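Local coordinates for protein R.Pab1 family restriction endonuclease (Campylobacter coli, PDB 7CFA) that acts as a restriction DNA glycosylase of the R.PabI family, probably excising a base within its recognition sequence and so leading to cleavage of the DNA, at residues H47-I53 with L170-V176; L12-S16 with I193-E197; I111-I117 with I155-K160. The protein carries 2 engineered substitutions. All blocks are in the same frame, centred on the assembly; numbering follows the deposited sequence.

Contact 1: H47-I53 with L170-V176; sequences HYVEWQI and LYFCFPV
Five backbone hydrogen bonds join His-47, Val-49 and Trp-51 to Phe-172, Phe-174 and Val-176, which run antiparallel to them. Val-49 N gives to Phe-174 O at 2.7 Å, and a weak return bond runs from Phe-174 N to Val-49 O at 3.3 Å; Trp-51 N reaches Phe-172 O at 2.8 Å and Phe-172 N reaches Trp-51 O at 2.6 Å. Past the strand end, Val-176 N still donates to His-47 O at 2.9 Å. Val-49/Phe-174 and Trp-51/Phe-172 are therefore hydrogen-bonded antiparallel pairs, with Glu-50/Cys-173 and Tyr-48/Pro-175 the non-hydrogen-bonded ones; the short axes lie 4.4 Å apart at 159°. An inverse gamma turn centred on Gln-52 ends the pairing.

On one face, Val-49 CB sits over the Phe-174 ring, 4.0 Å from its centroid in a CH-pi contact, with Phe-174 in the p rotamer. Trp-51 (chi1 t) places CE3 3.7 Å from Phe-172 CD2, and Ile-53 CG2 lies 3.9 Å from Leu-170 CD2. On the other face, Glu-50 CG lies 4.0 Å from Cys-173 SG. The Tyr-48/Pro-175 side chains diverge, yet Pro-175 CG makes a CH-pi contact over the Tyr-48 ring, 4.2 Å from its centroid.

These are central strands of the large antiparallel sheet. Strand 21-27 flanks 47-51, its Arg-22 and Lys-24 salt-bridging Glu-50; strand 152-159 flanks 166-175, and helix 208-219 packs on Ile-53, Leu-170 and Phe-172.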
loop_
_atom_site.group_PDB
_atom_site.type_symbol
_atom_site.label_atom_id
_atom_site.label_comp_id
_atom_site.label_asym_id
_atom_site.label_seq_id
_atom_site.Cartn_x
_atom_site.Cartn_y
_atom_site.Cartn_z
ATOM N N HIS A 47 6.750 16.421 13.788
ATOM C CA HIS A 47 6.242 16.478 12.425
ATOM C C HIS A 47 7.396 16.412 11.432
ATOM O O HIS A 47 8.344 17.199 11.509
ATOM C CB HIS A 47 5.420 17.746 12.206
ATOM C CG HIS A 47 4.035 17.672 12.769
ATOM N ND1 HIS A 47 3.718 18.124 14.032
ATOM C CD2 HIS A 47 2.884 17.190 12.242
ATOM C CE1 HIS A 47 2.432 17.930 14.257
ATOM N NE2 HIS A 47 1.903 17.363 13.188
ATOM N N TYR A 48 7.309 15.470 10.498
ATOM C CA TYR A 48 8.336 15.252 9.493
ATOM C C TYR A 48 7.753 15.426 8.098
ATOM O O TYR A 48 6.551 15.252 7.880
ATOM C CB TYR A 48 8.947 13.849 9.613
ATOM C CG TYR A 48 10.082 13.739 10.606
ATOM C CD1 TYR A 48 9.854 13.868 11.972
ATOM C CD2 TYR A 48 11.380 13.488 10.178
ATOM C CE1 TYR A 48 10.891 13.762 12.881
ATOM C CE2 TYR A 48 12.422 13.381 11.079
ATOM C CZ TYR A 48 12.172 13.518 12.428
ATOM O OH TYR A 48 13.206 13.411 13.329
ATOM N N VAL A 49 8.619 15.775 7.157
ATOM C CA VAL A 49 8.275 15.782 5.741
ATOM C C VAL A 49 8.667 14.436 5.152
ATOM O O VAL A 49 9.786 13.959 5.369
ATOM C CB VAL A 49 8.983 16.932 5.005
ATOM C CG1 VAL A 49 8.692 16.868 3.510
ATOM C CG2 VAL A 49 8.561 18.273 5.579
ATOM N N GLU A 50 7.747 13.813 4.424
ATOM C CA GLU A 50 8.025 12.576 3.705
ATOM C C GLU A 50 8.050 12.885 2.217
ATOM O O GLU A 50 7.034 13.301 1.650
ATOM C CB GLU A 50 6.984 11.503 4.016
ATOM C CG GLU A 50 7.432 10.103 3.628
ATOM C CD GLU A 50 6.362 9.058 3.858
ATOM O OE1 GLU A 50 5.330 9.101 3.157
ATOM O OE2 GLU A 50 6.550 8.201 4.747
ATOM N N TRP A 51 9.204 12.677 1.588
ATOM C CA TRP A 51 9.440 13.067 0.197
ATOM C C TRP A 51 9.871 11.832 -0.592
ATOM O O TRP A 51 11.008 11.368 -0.454
ATOM C CB TRP A 51 10.492 14.174 0.126
ATOM C CG TRP A 51 10.779 14.718 -1.247
ATOM C CD1 TRP A 51 10.150 14.395 -2.417
ATOM C CD2 TRP A 51 11.781 15.687 -1.584
ATOM N NE1 TRP A 51 10.700 15.106 -3.460
ATOM C CE2 TRP A 51 11.703 15.905 -2.975
ATOM C CE3 TRP A 51 12.735 16.391 -0.844
ATOM C CZ2 TRP A 51 12.542 16.798 -3.637
ATOM C CZ3 TRP A 51 13.568 17.276 -1.505
ATOM C CH2 TRP A 51 13.467 17.470 -2.886
ATOM N N GLN A 52 8.964 11.301 -1.414
ATOM C CA GLN A 52 9.292 10.200 -2.320
ATOM C C GLN A 52 10.057 10.787 -3.503
ATOM O O GLN A 52 9.511 11.065 -4.574
ATOM C CB GLN A 52 8.038 9.459 -2.767
ATOM C CG GLN A 52 8.332 8.209 -3.586
ATOM C CD GLN A 52 7.078 7.475 -4.016
ATOM O OE1 GLN A 52 5.961 7.949 -3.806
ATOM N NE2 GLN A 52 7.257 6.306 -4.621
ATOM N N ILE A 53 11.355 10.967 -3.297
ATOM C CA ILE A 53 12.192 11.718 -4.225
ATOM C C ILE A 53 12.692 10.799 -5.331
ATOM O O ILE A 53 12.967 9.613 -5.107
ATOM C CB ILE A 53 13.357 12.381 -3.467
ATOM C CG1 ILE A 53 14.168 13.289 -4.392
ATOM C CG2 ILE A 53 14.250 11.326 -2.825
ATOM C CD1 ILE A 53 15.263 14.044 -3.679
ATOM N N LEU A 170 12.088 4.641 -2.191
ATOM C CA LEU A 170 12.894 5.446 -1.284
ATOM C C LEU A 170 12.135 6.711 -0.907
ATOM O O LEU A 170 11.586 7.397 -1.775
ATOM C CB LEU A 170 14.238 5.797 -1.925
ATOM C CG LEU A 170 15.320 6.434 -1.045
ATOM C CD1 LEU A 170 16.699 5.995 -1.510
ATOM C CD2 LEU A 170 15.223 7.953 -1.062
ATOM N N TYR A 171 12.107 7.012 0.388
ATOM C CA TYR A 171 11.479 8.216 0.908
ATOM C C TYR A 171 12.521 9.032 1.656
ATOM O O TYR A 171 13.287 8.483 2.454
ATOM C CB TYR A 171 10.302 7.876 1.826
ATOM C CG TYR A 171 9.154 7.203 1.110
ATOM C CD1 TYR A 171 9.137 5.824 0.927
ATOM C CD2 TYR A 171 8.091 7.944 0.609
ATOM C CE1 TYR A 171 8.091 5.204 0.268
ATOM C CE2 TYR A 171 7.039 7.333 -0.050
ATOM C CZ TYR A 171 7.045 5.962 -0.217
ATOM O OH TYR A 171 6.004 5.347 -0.872
ATOM N N PHE A 172 12.554 10.332 1.387
ATOM C CA PHE A 172 13.486 11.253 2.025
ATOM C C PHE A 172 12.733 12.026 3.101
ATOM O O PHE A 172 11.721 12.673 2.810
ATOM C CB PHE A 172 14.096 12.192 0.985
ATOM C CG PHE A 172 15.138 13.122 1.533
ATOM C CD1 PHE A 172 16.084 12.672 2.440
ATOM C CD2 PHE A 172 15.184 14.444 1.120
ATOM C CE1 PHE A 172 17.050 13.530 2.934
ATOM C CE2 PHE A 172 16.145 15.303 1.609
ATOM C CZ PHE A 172 17.080 14.847 2.516
ATOM N N CYS A 173 13.215 11.950 4.340
ATOM C CA CYS A 173 12.487 12.477 5.485
ATOM C C CYS A 173 13.353 13.425 6.304
ATOM O O CYS A 173 14.566 13.232 6.435
ATOM C CB CYS A 173 11.977 11.343 6.382
ATOM S SG CYS A 173 10.976 10.109 5.517
ATOM N N PHE A 174 12.707 14.440 6.867
ATOM C CA PHE A 174 13.358 15.442 7.701
ATOM C C PHE A 174 12.275 16.252 8.413
ATOM O O PHE A 174 11.145 16.344 7.920
ATOM C CB PHE A 174 14.265 16.364 6.871
ATOM C CG PHE A 174 13.588 16.957 5.672
ATOM C CD1 PHE A 174 12.887 18.148 5.774
ATOM C CD2 PHE A 174 13.657 16.327 4.442
ATOM C CE1 PHE A 174 12.264 18.695 4.670
ATOM C CE2 PHE A 174 13.036 16.869 3.336
ATOM C CZ PHE A 174 12.338 18.054 3.450
ATOM N N PRO A 175 12.599 16.844 9.565
ATOM C CA PRO A 175 11.584 17.584 10.326
ATOM C C PRO A 175 11.064 18.797 9.568
ATOM O O PRO A 175 11.778 19.427 8.785
ATOM C CB PRO A 175 12.332 18.006 11.596
ATOM C CG PRO A 175 13.478 17.059 11.702
ATOM C CD PRO A 175 13.875 16.753 10.294
ATOM N N VAL A 176 9.793 19.121 9.823
ATOM C CA VAL A 176 9.162 20.271 9.182
ATOM C C VAL A 176 9.783 21.575 9.666
ATOM O O VAL A 176 9.874 22.547 8.905
ATOM C CB VAL A 176 7.642 20.245 9.431
ATOM C CG1 VAL A 176 6.963 21.444 8.777
ATOM C CG2 VAL A 176 7.043 18.946 8.918
#

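Contact 2: L12-S16 with I193-E197; sequences LPLTS and IESKE
Two connecting segments meet here beside a small two-stranded antiparallel sheet: the residues leaving strand 8-13, and the tight turn leading into strand 198-203. That turn is a type II beta turn from Glu-194 to Glu-197, closed by Glu-197 N to Glu-194 O at 3.2 Å, with Lys-196 at positive phi (65/14). Within it, the extended side chain of Glu-197 (chi1 and chi2 t) reaches across the turn so that OE1 accepts from Glu-194 N at 2.7 Å, while OE2 serves a salt bridge with Arg-191.

Opposite, Thr-15 is the centre of an inverse gamma turn (-77/80), and its CA is 5.6 Å from that of Lys-196. With chi1 p, Thr-15 OG1 receives a weak hydrogen bond from Lys-196 N at 2.8 Å, and Thr-15 CG2 approaches Glu-194 O at 3.2 Å. A second weak bond, Leu-14 N to Glu-197 O, spans 3.4 Å. Apolar packing is slight: Ile-193 CG2 lies 3.9 Å from Leu-14 CD1 and 3.7 Å from Thr-15 CG2. Leu-14 also packs against Phe-188 and Leu-179.

With Leu-12 bonded through its backbone to Gly-199, the arrangement is that of a turn docked against the end of an antiparallel strand pair, where strand 8-13 finishes and strand 198-203 begins.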
loop_
_atom_site.group_PDB
_atom_site.type_symbol
_atom_site.label_atom_id
_atom_site.label_comp_id
_atom_site.label_asym_id
_atom_site.label_seq_id
_atom_site.Cartn_x
_atom_site.Cartn_y
_atom_site.Cartn_z
ATOM N N LEU A 12 8.894 22.997 -1.559
ATOM C CA LEU A 12 8.164 21.759 -1.294
ATOM C C LEU A 12 6.719 22.096 -0.959
ATOM O O LEU A 12 6.464 22.810 0.031
ATOM C CB LEU A 12 8.814 20.979 -0.149
ATOM C CG LEU A 12 10.247 20.510 -0.394
ATOM C CD1 LEU A 12 10.821 19.907 0.873
ATOM C CD2 LEU A 12 10.284 19.507 -1.534
ATOM N N PRO A 13 5.745 21.616 -1.736
ATOM C CA PRO A 13 4.333 21.847 -1.389
ATOM C C PRO A 13 3.967 21.085 -0.125
ATOM O O PRO A 13 4.081 19.858 -0.071
ATOM C CB PRO A 13 3.575 21.315 -2.613
ATOM C CG PRO A 13 4.601 21.251 -3.713
ATOM C CD PRO A 13 5.890 20.927 -3.027
ATOM N N LEU A 14 3.530 21.819 0.897
ATOM C CA LEU A 14 3.213 21.214 2.188
ATOM C C LEU A 14 1.768 20.724 2.241
ATOM O O LEU A 14 1.518 19.528 2.420
ATOM C CB LEU A 14 3.493 22.214 3.315
ATOM C CG LEU A 14 4.953 22.644 3.453
ATOM C CD1 LEU A 14 5.120 23.607 4.612
ATOM C CD2 LEU A 14 5.855 21.431 3.623
ATOM N N THR A 15 0.809 21.638 2.089
ATOM C CA THR A 15 -0.610 21.284 2.122
ATOM C C THR A 15 -0.984 20.639 0.791
ATOM O O THR A 15 -1.566 21.257 -0.104
ATOM C CB THR A 15 -1.468 22.509 2.408
ATOM O OG1 THR A 15 -1.231 23.503 1.404
ATOM C CG2 THR A 15 -1.136 23.081 3.775
ATOM N N SER A 16 -0.643 19.357 0.667
ATOM C CA SER A 16 -0.935 18.602 -0.544
ATOM C C SER A 16 -1.010 17.122 -0.204
ATOM O O SER A 16 -0.142 16.600 0.501
ATOM C CB SER A 16 0.129 18.848 -1.619
ATOM O OG SER A 16 -0.155 18.109 -2.795
ATOM N N ILE A 193 0.254 25.088 9.463
ATOM C CA ILE A 193 0.630 25.353 8.080
ATOM C C ILE A 193 -0.540 26.011 7.363
ATOM O O ILE A 193 -1.664 25.496 7.374
ATOM C CB ILE A 193 1.059 24.057 7.373
ATOM C CG1 ILE A 193 2.180 23.372 8.155
ATOM C CG2 ILE A 193 1.514 24.355 5.953
ATOM C CD1 ILE A 193 2.673 22.090 7.521
ATOM N N GLU A 194 -0.279 27.159 6.743
ATOM C CA GLU A 194 -1.315 27.867 6.010
ATOM C C GLU A 194 -1.653 27.131 4.716
ATOM O O GLU A 194 -0.924 26.244 4.260
ATOM C CB GLU A 194 -0.872 29.298 5.705
ATOM C CG GLU A 194 -0.516 30.112 6.939
ATOM C CD GLU A 194 -0.038 31.510 6.598
ATOM O OE1 GLU A 194 0.069 31.823 5.394
ATOM O OE2 GLU A 194 0.230 32.295 7.531
ATOM N N SER A 195 -2.786 27.512 4.130
ATOM C CA SER A 195 -3.248 26.879 2.903
ATOM C C SER A 195 -2.307 27.211 1.756
ATOM O O SER A 195 -1.923 28.370 1.571
ATOM C CB SER A 195 -4.668 27.332 2.567
ATOM O OG SER A 195 -5.144 26.683 1.399
ATOM N N LYS A 196 -1.927 26.184 0.994
ATOM C CA LYS A 196 -1.055 26.323 -0.173
ATOM C C LYS A 196 0.341 26.802 0.203
ATOM O O LYS A 196 1.109 27.223 -0.667
ATOM C CB LYS A 196 -1.659 27.268 -1.215
ATOM C CG LYS A 196 -3.032 26.857 -1.725
ATOM C CD LYS A 196 -3.558 27.854 -2.750
ATOM C CE LYS A 196 -4.967 27.502 -3.221
ATOM N NZ LYS A 196 -5.475 28.511 -4.198
ATOM N N GLU A 197 0.685 26.750 1.487
ATOM C CA GLU A 197 1.980 27.242 1.936
ATOM C C GLU A 197 3.094 26.316 1.467
ATOM O O GLU A 197 2.950 25.089 1.470
ATOM C CB GLU A 197 2.016 27.372 3.460
ATOM C CG GLU A 197 3.282 28.038 3.986
ATOM C CD GLU A 197 3.274 28.245 5.487
ATOM O OE1 GLU A 197 2.282 27.860 6.144
ATOM O OE2 GLU A 197 4.266 28.797 6.011
#

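Contact 3: I111-I117 with I155-K160; sequences IEDKMKI and IIIKEK
A single salt bridge supplies the polar link: Lys-160 NZ donates to Glu-112 OE1 at 3.0 Å. Both side chains start out sideways and bring their charged ends together, Glu-112 with chi1 m and chi2 t, Lys-160 extended through chi2 and chi3 before turning to m at chi4. Glu-112 OE2 has another partner, the backbone N of Gly-168.

The backbone on one side is the short helix 111-114, where Met-115 N closes the last turn onto Ile-111 O at 2.8 Å. Met-115 then leaves helical geometry (-86/131), and the chain runs extended through Ile-117. Facing it is the strand of 155-159, at side-chain packing distance: the CA atoms of Met-115 and Ile-157 are 7.3 Å apart, those of Ile-117 and Lys-158 7.5 Å.

Apolar contacts fill that gap. Ile-111 CD1 meets Ile-155 CD1 at 3.6 Å, and Ile-111 CG2 meets Ile-157 CD1 at 4.0 Å. Ile-157, with chi1 and chi2 both m, also takes Met-115 CB on its CG1 at 3.9 Å and Ile-117 CG1 on its CG2 at 4.2 Å. Ile-117 CD1 also lies against the backbone, 3.6 Å from Lys-158 C.

The helix and its exit pack on strand 152-159, which runs between strands 130-145 and 166-175 in the sheet; Leu-142 of the first touches Met-115 and Val-166 of the second touches Ile-117. Tyr-136 of the second subunit hydrogen-bonds Lys-116 O.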
loop_
_atom_site.group_PDB
_atom_site.type_symbol
_atom_site.label_atom_id
_atom_site.label_comp_id
_atom_site.label_asym_id
_atom_site.label_seq_id
_atom_site.Cartn_x
_atom_site.Cartn_y
_atom_site.Cartn_z
ATOM N N ILE A 111 19.758 -4.307 -3.139
ATOM C CA ILE A 111 18.706 -4.311 -2.126
ATOM C C ILE A 111 17.548 -5.212 -2.546
ATOM O O ILE A 111 17.041 -6.009 -1.750
ATOM C CB ILE A 111 18.237 -2.871 -1.850
ATOM C CG1 ILE A 111 19.319 -2.105 -1.090
ATOM C CG2 ILE A 111 16.910 -2.858 -1.097
ATOM C CD1 ILE A 111 18.962 -0.668 -0.796
ATOM N N GLU A 112 17.107 -5.100 -3.802
ATOM C CA GLU A 112 15.981 -5.907 -4.261
ATOM C C GLU A 112 16.320 -7.388 -4.367
ATOM O O GLU A 112 15.404 -8.205 -4.508
ATOM C CB GLU A 112 15.471 -5.380 -5.604
ATOM C CG GLU A 112 14.809 -4.013 -5.493
ATOM C CD GLU A 112 14.310 -3.478 -6.821
ATOM O OE1 GLU A 112 14.442 -4.186 -7.843
ATOM O OE2 GLU A 112 13.784 -2.345 -6.840
ATOM N N ASP A 113 17.601 -7.755 -4.299
ATOM C CA ASP A 113 17.990 -9.158 -4.253
ATOM C C ASP A 113 18.184 -9.674 -2.834
ATOM O O ASP A 113 18.018 -10.876 -2.601
ATOM C CB ASP A 113 19.280 -9.382 -5.053
ATOM C CG ASP A 113 19.096 -9.132 -6.539
ATOM O OD1 ASP A 113 17.997 -9.417 -7.059
ATOM O OD2 ASP A 113 20.049 -8.650 -7.185
ATOM N N LYS A 114 18.517 -8.798 -1.884
ATOM C CA LYS A 114 18.738 -9.200 -0.500
ATOM C C LYS A 114 17.514 -9.024 0.385
ATOM O O LYS A 114 17.385 -9.731 1.389
ATOM C CB LYS A 114 19.902 -8.406 0.105
ATOM C CG LYS A 114 21.219 -8.555 -0.640
ATOM C CD LYS A 114 21.652 -10.010 -0.723
ATOM C CE LYS A 114 22.961 -10.154 -1.487
ATOM N NZ LYS A 114 23.399 -11.576 -1.591
ATOM N N MET A 115 16.618 -8.097 0.056
ATOM C CA MET A 115 15.433 -7.879 0.872
ATOM C C MET A 115 14.332 -8.842 0.449
ATOM O O MET A 115 14.036 -8.979 -0.742
ATOM C CB MET A 115 14.962 -6.431 0.760
ATOM C CG MET A 115 15.944 -5.422 1.343
ATOM S SD MET A 115 16.308 -5.704 3.093
ATOM C CE MET A 115 17.962 -6.380 3.009
ATOM N N LYS A 116 13.735 -9.515 1.426
ATOM C CA LYS A 116 12.763 -10.565 1.172
ATOM C C LYS A 116 11.444 -10.238 1.852
ATOM O O LYS A 116 11.418 -9.811 3.011
ATOM C CB LYS A 116 13.275 -11.924 1.668
ATOM C CG LYS A 116 14.604 -12.355 1.059
ATOM C CD LYS A 116 14.488 -12.594 -0.442
ATOM C CE LYS A 116 15.841 -12.938 -1.048
ATOM N NZ LYS A 116 15.817 -12.922 -2.537
ATOM N N ILE A 117 10.355 -10.431 1.119
ATOM C CA ILE A 117 9.016 -10.405 1.689
ATOM C C ILE A 117 8.676 -11.817 2.143
ATOM O O ILE A 117 8.795 -12.774 1.368
ATOM C CB ILE A 117 7.993 -9.878 0.670
ATOM C CG1 ILE A 117 8.301 -8.417 0.328
ATOM C CG2 ILE A 117 6.575 -10.022 1.203
ATOM C CD1 ILE A 117 7.358 -7.806 -0.686
ATOM N N ILE A 155 13.489 2.969 2.901
ATOM C CA ILE A 155 13.191 2.201 1.700
ATOM C C ILE A 155 12.115 1.184 2.045
ATOM O O ILE A 155 12.336 0.288 2.871
ATOM C CB ILE A 155 14.447 1.516 1.142
ATOM C CG1 ILE A 155 15.508 2.566 0.803
ATOM C CG2 ILE A 155 14.099 0.683 -0.083
ATOM C CD1 ILE A 155 16.829 1.987 0.370
ATOM N N ILE A 156 10.950 1.327 1.424
ATOM C CA ILE A 156 9.844 0.395 1.610
ATOM C C ILE A 156 9.923 -0.670 0.526
ATOM O O ILE A 156 10.043 -0.353 -0.663
ATOM C CB ILE A 156 8.494 1.129 1.569
ATOM C CG1 ILE A 156 8.459 2.246 2.614
ATOM C CG2 ILE A 156 7.351 0.152 1.790
ATOM C CD1 ILE A 156 8.683 1.765 4.030
ATOM N N ILE A 157 9.860 -1.934 0.934
ATOM C CA ILE A 157 9.963 -3.067 0.022
ATOM C C ILE A 157 8.565 -3.629 -0.211
ATOM O O ILE A 157 7.896 -4.060 0.736
ATOM C CB ILE A 157 10.906 -4.146 0.574
ATOM C CG1 ILE A 157 12.288 -3.555 0.867
ATOM C CG2 ILE A 157 11.017 -5.306 -0.400
ATOM C CD1 ILE A 157 12.982 -2.986 -0.351
ATOM N N LYS A 158 8.126 -3.629 -1.467
ATOM C CA LYS A 158 6.834 -4.176 -1.858
ATOM C C LYS A 158 7.025 -5.143 -3.020
ATOM O O LYS A 158 8.108 -5.244 -3.602
ATOM C CB LYS A 158 5.844 -3.069 -2.243
ATOM C CG LYS A 158 5.417 -2.174 -1.086
ATOM C CD LYS A 158 4.591 -2.936 -0.059
ATOM C CE LYS A 158 4.154 -2.023 1.077
ATOM N NZ LYS A 158 3.314 -2.728 2.084
ATOM N N GLU A 159 5.955 -5.861 -3.356
ATOM C CA GLU A 159 6.013 -6.811 -4.459
ATOM C C GLU A 159 6.078 -6.079 -5.793
ATOM O O GLU A 159 5.477 -5.015 -5.965
ATOM C CB GLU A 159 4.793 -7.736 -4.447
ATOM C CG GLU A 159 4.556 -8.481 -3.143
ATOM C CD GLU A 159 3.660 -7.715 -2.189
ATOM O OE1 GLU A 159 3.474 -6.498 -2.398
ATOM O OE2 GLU A 159 3.138 -8.333 -1.237
ATOM N N LYS A 160 6.814 -6.655 -6.740
ATOM C CA LYS A 160 6.815 -6.124 -8.097
ATOM C C LYS A 160 5.458 -6.363 -8.743
ATOM O O LYS A 160 4.925 -7.476 -8.699
ATOM C CB LYS A 160 7.915 -6.776 -8.932
ATOM C CG LYS A 160 9.323 -6.332 -8.591
ATOM C CD LYS A 160 10.304 -6.857 -9.627
ATOM C CE LYS A 160 11.734 -6.466 -9.299
ATOM N NZ LYS A 160 11.897 -4.989 -9.208
#

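In the fold
Along the chain the three contacts are nested: contact 2 closes the outermost loop, contact 1 lies inside it, and contact 3 innermost. Contacts 1 and 3 share the large antiparallel sheet, using the neighbouring strands 166-175 and 152-159; their centres are 20 Å apart, and Tyr-171 CE1 touches Ile-156 CG1 at 3.8 Å. Contact 2, beside the small sheet of 8-13 and 198-203, is centred 14 Å from contact 1 and meets it where Leu-12 CD1 packs 3.5 Å from Phe-174 CZ. Contacts 2 and 3 lie on opposite sides of the chain's centre, about 32 Å between centres. Contact 1 thus bridges the small sheet and the region facing the second subunit.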